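Glycosyl hydrolases family 31 family protein (Aspergillus niger, PDB 6DRU) catalyses the release of alpha-xylose from the non-reducing terminal glucose of xyloglucan oligosaccharides. Local coordinates at residues I253-Y259 against M281-Q287; K390-Q396 against H465-R470; T514-F520 against R555-R560; A269-H273 against R311-T316. All coordinates share one frame; numbering follows the deposited sequence.

Overall arrangement
All four contacts belong to the TIM-barrel domain, and the first three surround one bound xylose. Interaction 1 and interaction 2 lie on parallel strand pairs of the same curled sheet, centres about 12 Å apart; they meet where Trp-393 packs on Val-283 and Asp-285. Interaction 3, centred about 11 Å from interaction 1, joins two loops after later strands and brings His-557 to the same sugar, beside the Trp-393 ring. Asp-395 of interaction 2 is an active-site residue, and the proton donor Asp-487 is near Phe-520 of interaction 3. Interaction 4 is in the helical layer outside the sheet, about 15 Å from interaction 1 between centres, where Phe-272 reaches Gln-254.

Interaction 1 (I253-Y259 against M281-Q287); sequences IQSKLRY and MIVIDYQ. With XYS (alpha-D-xylopyranose), chain N; NAG (2-acetamido-2-deoxy-beta-D-glucopyranose), chain D; BGC (beta-D-glucopyranose), chain F.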
# COMPACT_ATOMS: atom_id res chain seq x y z
N ILE A 253 11.04 23.78 42.69
CA ILE A 253 11.16 22.38 42.31
C ILE A 253 12.62 22.10 42.00
O ILE A 253 13.17 22.61 41.03
CB ILE A 253 10.25 22.03 41.12
CG1 ILE A 253 8.79 22.24 41.49
CG2 ILE A 253 10.50 20.61 40.66
CD1 ILE A 253 7.86 22.35 40.30
N GLN A 254 13.24 21.27 42.84
CA GLN A 254 14.65 20.90 42.68
C GLN A 254 14.76 19.61 41.88
O GLN A 254 14.08 18.62 42.19
CB GLN A 254 15.32 20.74 44.04
CG GLN A 254 16.79 20.37 43.97
CD GLN A 254 17.63 21.45 43.34
OE1 GLN A 254 17.43 22.64 43.60
NE2 GLN A 254 18.59 21.05 42.51
N SER A 255 15.62 19.61 40.87
CA SER A 255 15.83 18.43 40.05
C SER A 255 17.17 18.54 39.35
O SER A 255 17.74 19.63 39.23
CB SER A 255 14.70 18.25 39.02
OG SER A 255 14.96 17.15 38.17
N LYS A 256 17.67 17.40 38.89
CA LYS A 256 18.88 17.34 38.08
C LYS A 256 19.00 15.92 37.52
O LYS A 256 18.22 15.03 37.86
CB LYS A 256 20.13 17.71 38.88
CG LYS A 256 20.63 16.61 39.80
CD LYS A 256 22.06 16.88 40.23
CE LYS A 256 22.68 15.66 40.88
NZ LYS A 256 24.14 15.82 41.09
N LEU A 257 20.00 15.74 36.67
CA LEU A 257 20.36 14.42 36.15
C LEU A 257 21.73 14.07 36.74
O LEU A 257 22.75 14.54 36.25
CB LEU A 257 20.38 14.42 34.62
CG LEU A 257 20.40 13.09 33.85
CD1 LEU A 257 20.23 13.36 32.36
CD2 LEU A 257 21.67 12.28 34.07
N ARG A 258 21.75 13.24 37.78
CA ARG A 258 20.56 12.71 38.45
C ARG A 258 20.93 12.34 39.89
O ARG A 258 22.09 12.10 40.18
CB ARG A 258 20.01 11.48 37.72
CG ARG A 258 20.98 10.32 37.60
CD ARG A 258 20.40 9.21 36.74
NE ARG A 258 21.30 8.06 36.63
CZ ARG A 258 21.26 7.00 37.44
NH1 ARG A 258 20.36 6.95 38.41
NH2 ARG A 258 22.11 6.00 37.27
N TYR A 259 19.94 12.30 40.78
CA TYR A 259 20.17 11.80 42.13
C TYR A 259 20.11 10.28 42.09
O TYR A 259 19.07 9.69 41.78
CB TYR A 259 19.15 12.39 43.10
CG TYR A 259 19.16 13.90 43.10
CD1 TYR A 259 20.27 14.61 43.54
CD2 TYR A 259 18.07 14.63 42.64
CE1 TYR A 259 20.30 15.99 43.53
CE2 TYR A 259 18.08 16.01 42.63
CZ TYR A 259 19.20 16.68 43.07
OH TYR A 259 19.22 18.06 43.06
N MET A 281 9.48 20.42 46.10
CA MET A 281 9.42 19.10 45.48
C MET A 281 10.82 18.66 45.07
O MET A 281 11.58 19.45 44.51
CB MET A 281 8.48 19.09 44.27
CG MET A 281 7.90 17.72 43.96
SD MET A 281 7.32 17.55 42.26
CE MET A 281 5.84 18.56 42.29
N ILE A 282 11.14 17.40 45.36
CA ILE A 282 12.42 16.79 45.00
C ILE A 282 12.14 15.75 43.92
O ILE A 282 11.24 14.92 44.08
CB ILE A 282 13.09 16.15 46.22
CG1 ILE A 282 13.53 17.22 47.23
CG2 ILE A 282 14.28 15.31 45.80
CD1 ILE A 282 14.85 17.87 46.93
N VAL A 283 12.91 15.78 42.84
CA VAL A 283 12.66 14.94 41.67
C VAL A 283 13.79 13.93 41.51
O VAL A 283 14.97 14.29 41.59
CB VAL A 283 12.50 15.78 40.39
CG1 VAL A 283 12.09 14.90 39.23
CG2 VAL A 283 11.48 16.89 40.61
N ILE A 284 13.43 12.67 41.28
CA ILE A 284 14.37 11.59 40.98
C ILE A 284 14.26 11.26 39.50
O ILE A 284 13.16 10.97 39.00
CB ILE A 284 14.10 10.34 41.84
CG1 ILE A 284 14.22 10.68 43.33
CG2 ILE A 284 15.06 9.22 41.47
CD1 ILE A 284 13.85 9.53 44.24
N ASP A 285 15.39 11.30 38.79
CA ASP A 285 15.39 11.17 37.34
C ASP A 285 15.36 9.69 36.94
O ASP A 285 15.07 8.80 37.74
CB ASP A 285 16.58 11.92 36.75
CG ASP A 285 16.38 12.30 35.29
OD1 ASP A 285 15.38 11.84 34.69
OD2 ASP A 285 17.21 13.06 34.75
N TYR A 286 15.67 9.42 35.67
CA TYR A 286 15.57 8.09 35.10
C TYR A 286 16.78 7.24 35.49
O TYR A 286 17.61 7.63 36.32
CB TYR A 286 15.38 8.17 33.59
CG TYR A 286 16.58 8.65 32.78
CD1 TYR A 286 17.54 9.50 33.32
CD2 TYR A 286 16.74 8.25 31.46
CE1 TYR A 286 18.63 9.92 32.57
CE2 TYR A 286 17.82 8.67 30.70
CZ TYR A 286 18.76 9.51 31.26
OH TYR A 286 19.83 9.93 30.50
N GLN A 287 16.88 6.05 34.89
CA GLN A 287 17.96 5.09 35.14
C GLN A 287 18.05 4.66 36.60
O GLN A 287 19.06 4.10 37.03
CB GLN A 287 19.31 5.64 34.66
CG GLN A 287 19.35 6.01 33.19
CD GLN A 287 19.21 4.81 32.27
OE1 GLN A 287 18.10 4.31 32.04
NE2 GLN A 287 20.33 4.34 31.74
C1 XYS N . 15.30 12.89 28.84
C2 XYS N . 14.60 14.03 29.56
C3 XYS N . 15.53 14.58 30.62
C4 XYS N . 16.00 13.46 31.52
C5 XYS N . 16.56 12.34 30.67
O1 XYS N . 16.49 13.35 28.26
O2 XYS N . 14.28 15.03 28.63
O3 XYS N . 14.85 15.55 31.38
O4 XYS N . 17.00 13.94 32.38
O5 XYS N . 15.58 11.87 29.77
C1 NAG D . 21.68 0.66 31.76
C2 NAG D . 23.18 0.66 31.97
C3 NAG D . 23.63 0.23 33.32
C4 NAG D . 22.73 0.77 34.42
C5 NAG D . 21.29 0.52 34.08
C6 NAG D . 20.40 1.05 35.18
C7 NAG D . 24.19 0.27 29.75
C8 NAG D . 24.79 -0.69 28.74
N2 NAG D . 23.75 -0.22 31.00
O3 NAG D . 24.96 0.64 33.52
O4 NAG D . 23.05 0.12 35.63
O5 NAG D . 21.01 1.18 32.88
O6 NAG D . 19.17 1.47 34.64
O7 NAG D . 24.10 1.45 29.48
C2 BGC F . 20.28 11.32 23.54
C3 BGC F . 18.82 11.14 23.29
C4 BGC F . 18.15 10.56 24.55
C5 BGC F . 18.50 11.39 25.76
C6 BGC F . 17.94 10.73 27.01
C1 BGC F . 20.43 12.19 24.76
O2 BGC F . 20.91 11.95 22.41
O3 BGC F . 18.65 10.27 22.23
O4 BGC F . 16.75 10.57 24.39
O5 BGC F . 19.91 11.48 25.89
O6 BGC F . 18.60 11.25 28.15
O HOH W 1 17.38 13.23 39.98
O HOH W 2 18.17 8.71 39.08
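Arg-258 runs its straight aliphatic chain past Asp-285 and sets its guanidinium over Gln-287, whose CB sits above the centre of the group, 3.7 Å from Arg-258 CZ; the Gln-287 amide plane is turned 73° from it. With CG between backbone N and carbonyl carbon (chi1 60°) and the rest of the chain extended, the guanidinium is carried out to Gln-287. Water 2 takes a bond in the guanidinium plane from Arg-258 NH1 at 2.9 Å and also lies beside Tyr-259 O and Tyr-286 O.

Val-283 sits further back, where strands 252-254 and 281-284 run parallel in a beta-alpha-beta unit. Its N donates to Gln-254 O at 3.1 Å, while its CB packs on Ser-255 CB at 3.6 Å and its CG2 meets Ile-253 CG2.

Asp-285 has its CB against Arg-258 CB at 3.6 Å. Asp-285 OD2 accepts from xylose O4 at 2.5 Å. Leu-257 CG lies beside that oxygen. Tyr-286 puts one ring face over xylose C5. The chemistry thus changes along the pair: backbone bonds join the strands, water bridges the loops beyond, and the carboxylate grips the sugar hydroxyl while Leu-257 and Tyr-286 supply apolar surface.

Interaction 2 (K390-Q396 against H465-R470); sequences KNFWIDQ and HVSLSR. With XYS (alpha-D-xylopyranose), chain N; BGC (beta-D-glucopyranose), chain F.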
# COMPACT_ATOMS: atom_id res chain seq x y z
N LYS A 390 4.33 10.42 45.25
CA LYS A 390 2.99 10.50 44.70
C LYS A 390 2.89 11.44 43.51
O LYS A 390 1.78 11.75 43.06
CB LYS A 390 2.00 10.92 45.79
CG LYS A 390 2.18 10.15 47.09
CD LYS A 390 1.14 10.54 48.12
CE LYS A 390 0.82 9.37 49.04
NZ LYS A 390 -0.53 9.50 49.65
N ASN A 391 4.02 11.91 42.99
CA ASN A 391 4.06 12.69 41.76
C ASN A 391 4.97 11.97 40.77
O ASN A 391 5.97 11.37 41.17
CB ASN A 391 4.55 14.11 42.02
CG ASN A 391 3.71 14.83 43.07
OD1 ASN A 391 2.68 15.42 42.75
ND2 ASN A 391 4.15 14.76 44.32
N PHE A 392 4.62 12.01 39.49
CA PHE A 392 5.27 11.14 38.51
C PHE A 392 5.77 11.94 37.32
O PHE A 392 5.10 12.84 36.82
CB PHE A 392 4.31 10.05 38.06
CG PHE A 392 3.96 9.08 39.15
CD1 PHE A 392 4.84 8.09 39.52
CD2 PHE A 392 2.76 9.20 39.84
CE1 PHE A 392 4.53 7.20 40.53
CE2 PHE A 392 2.44 8.32 40.86
CZ PHE A 392 3.33 7.32 41.21
N TRP A 393 6.96 11.58 36.86
CA TRP A 393 7.64 12.22 35.74
C TRP A 393 7.57 11.26 34.55
O TRP A 393 8.37 10.33 34.45
CB TRP A 393 9.08 12.57 36.11
CG TRP A 393 9.81 13.36 35.08
CD1 TRP A 393 9.31 13.88 33.93
CD2 TRP A 393 11.19 13.75 35.13
NE1 TRP A 393 10.29 14.55 33.25
CE2 TRP A 393 11.46 14.49 33.96
CE3 TRP A 393 12.23 13.54 36.04
CZ2 TRP A 393 12.71 15.02 33.68
CZ3 TRP A 393 13.48 14.06 35.76
CH2 TRP A 393 13.71 14.80 34.59
N ILE A 394 6.61 11.49 33.66
CA ILE A 394 6.38 10.60 32.52
C ILE A 394 7.17 11.16 31.34
O ILE A 394 6.67 11.94 30.53
CB ILE A 394 4.90 10.43 32.21
CG1 ILE A 394 4.14 11.74 32.46
CG2 ILE A 394 4.36 9.31 33.05
CD1 ILE A 394 2.67 11.68 32.11
N ASP A 395 8.42 10.73 31.24
CA ASP A 395 9.38 11.26 30.30
C ASP A 395 9.46 10.36 29.07
O ASP A 395 9.17 9.16 29.13
CB ASP A 395 10.75 11.37 30.97
CG ASP A 395 11.80 11.98 30.07
OD1 ASP A 395 12.95 11.47 30.10
OD2 ASP A 395 11.49 12.93 29.34
N GLN A 396 9.83 10.96 27.94
CA GLN A 396 10.18 10.23 26.72
C GLN A 396 9.00 9.41 26.18
O GLN A 396 9.18 8.29 25.69
CB GLN A 396 11.40 9.34 26.95
CG GLN A 396 12.69 10.11 27.03
CD GLN A 396 13.48 10.04 25.75
OE1 GLN A 396 13.73 8.96 25.23
NE2 GLN A 396 13.89 11.19 25.24
N HIS A 465 -1.93 15.93 43.41
CA HIS A 465 -0.61 15.63 42.88
C HIS A 465 -0.57 16.00 41.41
O HIS A 465 -1.61 16.21 40.77
CB HIS A 465 -0.25 14.16 43.10
CG HIS A 465 -0.59 13.66 44.47
ND1 HIS A 465 0.22 13.89 45.56
CD2 HIS A 465 -1.65 12.96 44.93
CE1 HIS A 465 -0.32 13.34 46.63
NE2 HIS A 465 -1.46 12.77 46.28
N VAL A 466 0.64 16.07 40.85
CA VAL A 466 0.84 16.46 39.46
C VAL A 466 1.71 15.41 38.77
O VAL A 466 2.32 14.55 39.41
CB VAL A 466 1.48 17.85 39.32
CG1 VAL A 466 0.69 18.89 40.10
CG2 VAL A 466 2.93 17.81 39.79
N SER A 467 1.76 15.51 37.45
CA SER A 467 2.66 14.72 36.63
C SER A 467 3.43 15.66 35.70
O SER A 467 2.93 16.72 35.32
CB SER A 467 1.92 13.67 35.80
OG SER A 467 1.18 14.26 34.74
N LEU A 468 4.65 15.27 35.36
CA LEU A 468 5.52 16.06 34.50
C LEU A 468 5.66 15.33 33.18
O LEU A 468 6.27 14.26 33.11
CB LEU A 468 6.88 16.29 35.17
CG LEU A 468 7.93 17.10 34.41
CD1 LEU A 468 7.41 18.49 34.07
CD2 LEU A 468 9.21 17.19 35.22
N SER A 469 5.09 15.90 32.12
CA SER A 469 5.07 15.29 30.80
C SER A 469 5.82 16.16 29.80
O SER A 469 5.87 17.39 29.93
CB SER A 469 3.63 15.07 30.32
OG SER A 469 3.59 14.76 28.94
N ARG A 470 6.40 15.51 28.80
CA ARG A 470 7.14 16.19 27.74
C ARG A 470 6.35 16.30 26.44
O ARG A 470 6.87 16.84 25.46
CB ARG A 470 8.47 15.48 27.47
CG ARG A 470 9.59 16.39 27.01
CD ARG A 470 10.87 15.60 26.80
NE ARG A 470 10.74 14.61 25.73
CZ ARG A 470 11.63 13.66 25.49
NH1 ARG A 470 12.72 13.56 26.24
NH2 ARG A 470 11.42 12.80 24.49
C1 XYS N . 15.30 12.89 28.84
C2 XYS N . 14.60 14.03 29.56
C3 XYS N . 15.53 14.58 30.62
C4 XYS N . 16.00 13.46 31.52
C5 XYS N . 16.56 12.34 30.67
O1 XYS N . 16.49 13.35 28.26
O2 XYS N . 14.28 15.03 28.63
O3 XYS N . 14.85 15.55 31.38
O4 XYS N . 17.00 13.94 32.38
O5 XYS N . 15.58 11.87 29.77
C2 BGC F . 20.28 11.32 23.54
C3 BGC F . 18.82 11.14 23.29
C4 BGC F . 18.15 10.56 24.55
C5 BGC F . 18.50 11.39 25.76
C6 BGC F . 17.94 10.73 27.01
C1 BGC F . 20.43 12.19 24.76
O2 BGC F . 20.91 11.95 22.41
O3 BGC F . 18.65 10.27 22.23
O4 BGC F . 16.75 10.57 24.39
O5 BGC F . 19.91 11.48 25.89
O6 BGC F . 18.60 11.25 28.15
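Lys-390 lays its CB over the face of the His-465 ring, 3.7 Å from the centroid, a CH-pi contact that opens a parallel pairing of barrel strands 391-394 and 467-469. Next, Asn-391 uses its side chain where a sheet would use backbone: OD1 takes the N-H of Val-466 at 2.9 Å, nearly straight at 168°, with the donor in the carbonyl plane. ND2 of the same amide binds Met-320 O on the strand at the other side. Phe-392 O accepts from Leu-468 N at 2.9 Å.

Trp-393 and Leu-468 point the same way, side by side. Leu-468 CD2 stands over the indole's five-membered ring, 3.5 Å from its centroid, while the far edge of the indole meets xylose O3. Ile-394 N bonds weakly to Leu-468 O, and its CD1 reaches Ser-469 CB.

Asp-395 has CG anti to the backbone N (chi1 -177°), which carries the carboxylate past the strand end to the sugar, with OD1 at the xylose anomeric carbon and ring oxygen. OD2 lies 3.4 Å from Arg-470 NH1 in a salt bridge of charges alone, their planes 87° apart. Gln-396 follows, its CA over one guanidinium face. Arg-470 NH1 instead spends an N-H on xylose O2, at 3.2 Å, and NH2 pairs with Asp-398. The chemistry suits a retaining glycosidase: the arginine steadies the 2-hydroxyl while the active-site Asp-395 faces the bond-breaking centre.

Interaction 3 (T514-F520 against R555-R560); sequences TVDAGGF and RTHGSR. With XYS (alpha-D-xylopyranose), chain N; BGC (beta-D-glucopyranose), chain B; BGC (beta-D-glucopyranose), chain C.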
# COMPACT_ATOMS: atom_id res chain seq x y z
N THR A 514 6.53 24.96 31.53
CA THR A 514 7.76 25.29 32.23
C THR A 514 8.95 24.86 31.38
O THR A 514 8.79 24.32 30.28
CB THR A 514 7.78 24.65 33.62
OG1 THR A 514 9.10 24.70 34.16
CG2 THR A 514 7.29 23.21 33.54
N VAL A 515 10.16 25.10 31.90
CA VAL A 515 11.41 24.79 31.21
C VAL A 515 12.37 24.14 32.21
O VAL A 515 12.06 23.99 33.39
CB VAL A 515 12.07 26.04 30.60
CG1 VAL A 515 11.33 26.50 29.36
CG2 VAL A 515 12.15 27.16 31.63
N ASP A 516 13.54 23.78 31.71
CA ASP A 516 14.67 23.39 32.54
C ASP A 516 15.53 24.62 32.79
O ASP A 516 16.14 25.16 31.86
CB ASP A 516 15.49 22.29 31.87
CG ASP A 516 14.79 20.95 31.88
OD1 ASP A 516 15.35 19.98 31.32
OD2 ASP A 516 13.66 20.87 32.41
N ALA A 517 15.57 25.07 34.05
CA ALA A 517 16.36 26.25 34.40
C ALA A 517 17.83 26.01 34.12
O ALA A 517 18.47 25.17 34.76
CB ALA A 517 16.14 26.63 35.86
N GLY A 518 18.39 26.74 33.15
CA GLY A 518 19.78 26.60 32.78
C GLY A 518 20.03 25.73 31.57
O GLY A 518 21.20 25.52 31.22
N GLY A 519 18.99 25.22 30.92
CA GLY A 519 19.16 24.29 29.83
C GLY A 519 19.37 22.87 30.34
O GLY A 519 19.48 22.61 31.54
N PHE A 520 19.44 21.93 29.40
CA PHE A 520 19.63 20.53 29.73
C PHE A 520 20.97 19.99 29.22
O PHE A 520 21.78 19.51 30.02
CB PHE A 520 18.48 19.68 29.18
CG PHE A 520 18.67 18.21 29.37
CD1 PHE A 520 18.51 17.63 30.61
CD2 PHE A 520 19.04 17.40 28.30
CE1 PHE A 520 18.70 16.27 30.79
CE2 PHE A 520 19.24 16.05 28.47
CZ PHE A 520 19.07 15.48 29.72
N ARG A 555 11.07 25.36 38.08
CA ARG A 555 11.78 24.10 38.24
C ARG A 555 13.14 24.20 37.58
O ARG A 555 13.26 24.70 36.46
CB ARG A 555 10.99 22.93 37.65
CG ARG A 555 11.84 21.71 37.31
CD ARG A 555 10.99 20.56 36.79
NE ARG A 555 11.78 19.59 36.03
CZ ARG A 555 12.05 19.69 34.73
NH1 ARG A 555 11.58 20.73 34.06
NH2 ARG A 555 12.77 18.77 34.11
N THR A 556 14.17 23.74 38.29
CA THR A 556 15.52 23.65 37.76
C THR A 556 15.86 22.20 37.48
O THR A 556 15.44 21.29 38.20
CB THR A 556 16.54 24.26 38.74
OG1 THR A 556 17.85 24.16 38.18
CG2 THR A 556 16.49 23.56 40.09
N HIS A 557 16.63 21.98 36.41
CA HIS A 557 16.99 20.64 35.96
C HIS A 557 18.03 20.78 34.87
O HIS A 557 18.12 21.81 34.20
CB HIS A 557 15.76 19.87 35.44
CG HIS A 557 16.09 18.51 34.91
ND1 HIS A 557 16.61 17.51 35.69
CD2 HIS A 557 15.96 17.99 33.66
CE1 HIS A 557 16.79 16.43 34.96
NE2 HIS A 557 16.41 16.69 33.72
N GLY A 558 18.83 19.74 34.71
CA GLY A 558 19.82 19.71 33.64
C GLY A 558 20.89 18.69 33.91
O GLY A 558 20.98 18.10 34.99
N SER A 559 21.71 18.46 32.88
CA SER A 559 22.86 17.57 32.95
C SER A 559 24.10 18.46 32.88
O SER A 559 24.58 18.80 31.79
CB SER A 559 22.83 16.53 31.82
OG SER A 559 23.87 15.59 31.97
N ARG A 560 24.61 18.83 34.04
CA ARG A 560 25.71 19.78 34.14
C ARG A 560 27.06 19.09 34.01
O ARG A 560 27.19 17.88 34.22
CB ARG A 560 25.64 20.55 35.46
CG ARG A 560 24.29 21.18 35.75
CD ARG A 560 24.06 22.41 34.90
NE ARG A 560 22.77 23.03 35.19
CZ ARG A 560 21.71 22.98 34.39
NH1 ARG A 560 21.79 22.34 33.23
NH2 ARG A 560 20.58 23.57 34.74
C1 XYS N . 15.30 12.89 28.84
C2 XYS N . 14.60 14.03 29.56
C3 XYS N . 15.53 14.58 30.62
C4 XYS N . 16.00 13.46 31.52
C5 XYS N . 16.56 12.34 30.67
O1 XYS N . 16.49 13.35 28.26
O2 XYS N . 14.28 15.03 28.63
O3 XYS N . 14.85 15.55 31.38
O4 XYS N . 17.00 13.94 32.38
O5 XYS N . 15.58 11.87 29.77
C2 BGC B . 22.86 13.86 28.59
C3 BGC B . 22.08 12.91 27.74
C4 BGC B . 22.23 13.28 26.26
C5 BGC B . 23.68 13.43 25.91
C6 BGC B . 23.81 13.88 24.46
C1 BGC B . 24.28 13.89 28.09
O2 BGC B . 22.84 13.43 29.97
O3 BGC B . 20.75 12.96 28.10
O4 BGC B . 21.67 12.27 25.45
O5 BGC B . 24.28 14.39 26.75
O6 BGC B . 25.17 13.88 24.09
C2 BGC C . 28.51 15.76 27.58
C3 BGC C . 27.02 15.71 27.58
C4 BGC C . 26.53 14.73 28.65
C5 BGC C . 27.16 15.05 29.97
C6 BGC C . 26.69 14.05 31.02
C1 BGC C . 29.00 16.05 28.99
O1 BGC C . 30.38 16.12 28.99
O2 BGC C . 28.96 16.81 26.69
O3 BGC C . 26.59 15.31 26.33
O4 BGC C . 25.12 14.81 28.77
O5 BGC C . 28.57 15.00 29.86
O6 BGC C . 27.69 13.08 31.23
O HOH W 3 10.99 26.38 35.07
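Arg-560 reaches across to the type II turn Asp-516 to Gly-519, holding together two loops that follow strands 513-514 and 554-555 of the TIM barrel. This is the tight part. With the chain bent at chi2 (-74°), the guanidinium meets the turn edge-on: Arg-560 NH1 donates to Gly-519 O at 2.9 Å, in the guanidinium plane but from above the carbonyl plane. Close by, Ser-559 N bonds to a lone pair of Phe-520 O at 3.0 Å.

Asp-516 and Arg-555 run side by side into a salt bridge in which one oxygen, OD2, faces two nitrogens. It is 2.7 Å from Arg-555 NH1, yet both of its hydrogen bonds are weak because their angles are bent. His-557 CB lies over one face of the Arg-555 guanidinium, toward the rim.

Toward Thr-514 the loops are joined more loosely. Ala-517 N reaches Arg-555 O through a weak bond of 3.4 Å, and water 3 accepts from Arg-555 N and lies beside Val-515 O. Thr-514 OG1 binds that water as well as Phe-553 O.

Phe-520 and His-557 line the sugar side. Their planes are only 26° apart but slid so that they barely overlap, centroids 5.7 Å apart, and Phe-520 CE1 touches xylose O4. Ser-559 OG shares a hydrogen bond with a glucose O2, and His-557 NE2 hydrogen-bonds two hydroxyls of the xylose, O3 at 3.0 Å and O4 at 3.1 Å.

Interaction 4 (A269-H273 against R311-T316); sequences AQNFH and RVKNLT. With NAG (2-acetamido-2-deoxy-beta-D-glucopyranose), chain O.
Leu-315 pushes its CD1 against Ala-269 CB at 4.0 Å and under the side chain of Gln-270, whose OE1 is 3.5 Å from the same methyl. Its other branch, CD2, stands over a face of the His-273 ring, toward the rim, and also over the Arg-311 guanidinium of its own helix. Leu-315 buries more surface than any other residue in the seam between helices 262-274 and 305-316, successive outer helices of the TIM barrel, whose short segments run nearly parallel at 9° with axes 8.5 Å apart.

Ala-269 allows this approach: its small CB also meets Val-312 CG2 at 4.0 Å. Thr-316 closes the inner side: OG1 lies between backbone N and carbonyl carbon (chi1 64°), which sets the methyl CG2 against Phe-272 CB at 3.7 Å. Thr-316 OG1 donates to Val-312 O at 2.9 Å, on the opposite face of the carbonyl from Thr-316 N.

At the outer side, Gln-270 NE2 turns to Asp-274, Arg-311 bonds weakly to Asn-314 OD1, and Asn-314 ND2 is covalently bonded to an N-acetylglucosamine. The polar bonds named stay within one helix, so the helices meet mainly through apolar contacts.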
# COMPACT_ATOMS: atom_id res chain seq x y z
N ALA A 269 17.92 16.70 51.13
CA ALA A 269 16.92 17.28 52.02
C ALA A 269 17.56 17.82 53.29
O ALA A 269 17.12 18.84 53.83
CB ALA A 269 15.85 16.24 52.35
N GLN A 270 18.60 17.14 53.79
CA GLN A 270 19.32 17.65 54.95
C GLN A 270 20.00 18.98 54.65
O GLN A 270 20.09 19.84 55.53
CB GLN A 270 20.35 16.62 55.42
CG GLN A 270 20.87 16.85 56.83
CD GLN A 270 19.83 16.53 57.89
OE1 GLN A 270 19.46 15.37 58.07
NE2 GLN A 270 19.37 17.55 58.60
N ASN A 271 20.48 19.17 53.42
CA ASN A 271 21.14 20.42 53.07
C ASN A 271 20.15 21.57 53.02
O ASN A 271 20.42 22.66 53.55
CB ASN A 271 21.85 20.27 51.73
CG ASN A 271 23.35 20.12 51.88
OD1 ASN A 271 24.09 21.10 51.84
ND2 ASN A 271 23.80 18.88 52.07
N PHE A 272 18.99 21.37 52.39
CA PHE A 272 17.96 22.40 52.38
C PHE A 272 17.51 22.75 53.79
O PHE A 272 17.26 23.91 54.11
CB PHE A 272 16.77 21.96 51.53
CG PHE A 272 16.97 22.15 50.05
CD1 PHE A 272 16.74 23.38 49.47
CD2 PHE A 272 17.38 21.10 49.26
CE1 PHE A 272 16.92 23.57 48.11
CE2 PHE A 272 17.56 21.28 47.90
CZ PHE A 272 17.33 22.51 47.32
N HIS A 273 17.42 21.73 54.66
CA HIS A 273 16.97 21.96 56.02
C HIS A 273 18.01 22.72 56.83
O HIS A 273 17.69 23.70 57.51
CB HIS A 273 16.63 20.63 56.69
CG HIS A 273 16.34 20.74 58.15
ND1 HIS A 273 17.23 20.36 59.13
CD2 HIS A 273 15.24 21.20 58.81
CE1 HIS A 273 16.71 20.57 60.32
NE2 HIS A 273 15.50 21.08 60.15
N ARG A 311 11.54 10.86 55.35
CA ARG A 311 12.64 11.69 55.83
C ARG A 311 12.72 13.00 55.07
O ARG A 311 13.01 14.05 55.65
CB ARG A 311 13.96 10.92 55.73
CG ARG A 311 15.09 11.54 56.55
CD ARG A 311 14.92 11.27 58.04
NE ARG A 311 15.88 12.03 58.84
CZ ARG A 311 15.55 13.01 59.68
NH1 ARG A 311 14.28 13.35 59.83
NH2 ARG A 311 16.49 13.64 60.36
N VAL A 312 12.47 12.96 53.76
CA VAL A 312 12.48 14.19 52.96
C VAL A 312 11.37 15.12 53.43
O VAL A 312 11.57 16.34 53.53
CB VAL A 312 12.36 13.86 51.46
CG1 VAL A 312 12.04 15.11 50.66
CG2 VAL A 312 13.64 13.22 50.96
N LYS A 313 10.19 14.58 53.72
CA LYS A 313 9.09 15.43 54.18
C LYS A 313 9.32 15.92 55.60
O LYS A 313 8.83 16.98 55.98
CB LYS A 313 7.76 14.69 54.06
CG LYS A 313 6.55 15.51 54.51
CD LYS A 313 5.24 14.87 54.08
CE LYS A 313 4.43 14.41 55.29
NZ LYS A 313 3.08 13.94 54.90
N ASN A 314 10.10 15.18 56.40
CA ASN A 314 10.36 15.59 57.77
C ASN A 314 11.36 16.74 57.84
O ASN A 314 11.26 17.58 58.73
CB ASN A 314 10.88 14.40 58.58
CG ASN A 314 11.01 14.72 60.06
OD1 ASN A 314 12.04 15.20 60.51
ND2 ASN A 314 9.95 14.44 60.82
N LEU A 315 12.32 16.79 56.91
CA LEU A 315 13.34 17.83 56.91
C LEU A 315 12.90 19.08 56.17
O LEU A 315 13.18 20.20 56.61
CB LEU A 315 14.62 17.28 56.28
CG LEU A 315 15.32 16.13 57.00
CD1 LEU A 315 16.53 15.66 56.21
CD2 LEU A 315 15.72 16.52 58.41
N THR A 316 12.20 18.92 55.04
CA THR A 316 11.85 20.05 54.19
C THR A 316 10.35 20.20 53.94
O THR A 316 9.93 21.24 53.42
CB THR A 316 12.56 19.94 52.83
OG1 THR A 316 12.09 18.78 52.14
CG2 THR A 316 14.06 19.85 53.02
C1 NAG O . 10.21 15.01 62.14
C2 NAG O . 9.79 16.14 63.07
C3 NAG O . 10.93 16.50 64.03
C4 NAG O . 11.50 15.26 64.69
C5 NAG O . 11.81 14.18 63.66
C6 NAG O . 12.31 12.91 64.34
C7 NAG O . 8.17 17.43 61.81
C8 NAG O . 7.93 18.65 60.97
N2 NAG O . 9.40 17.30 62.30
O3 NAG O . 10.44 17.40 65.03
O4 NAG O . 12.70 15.60 65.40
O5 NAG O . 10.63 13.89 62.91
O6 NAG O . 12.84 12.02 63.35
O7 NAG O . 7.30 16.61 62.03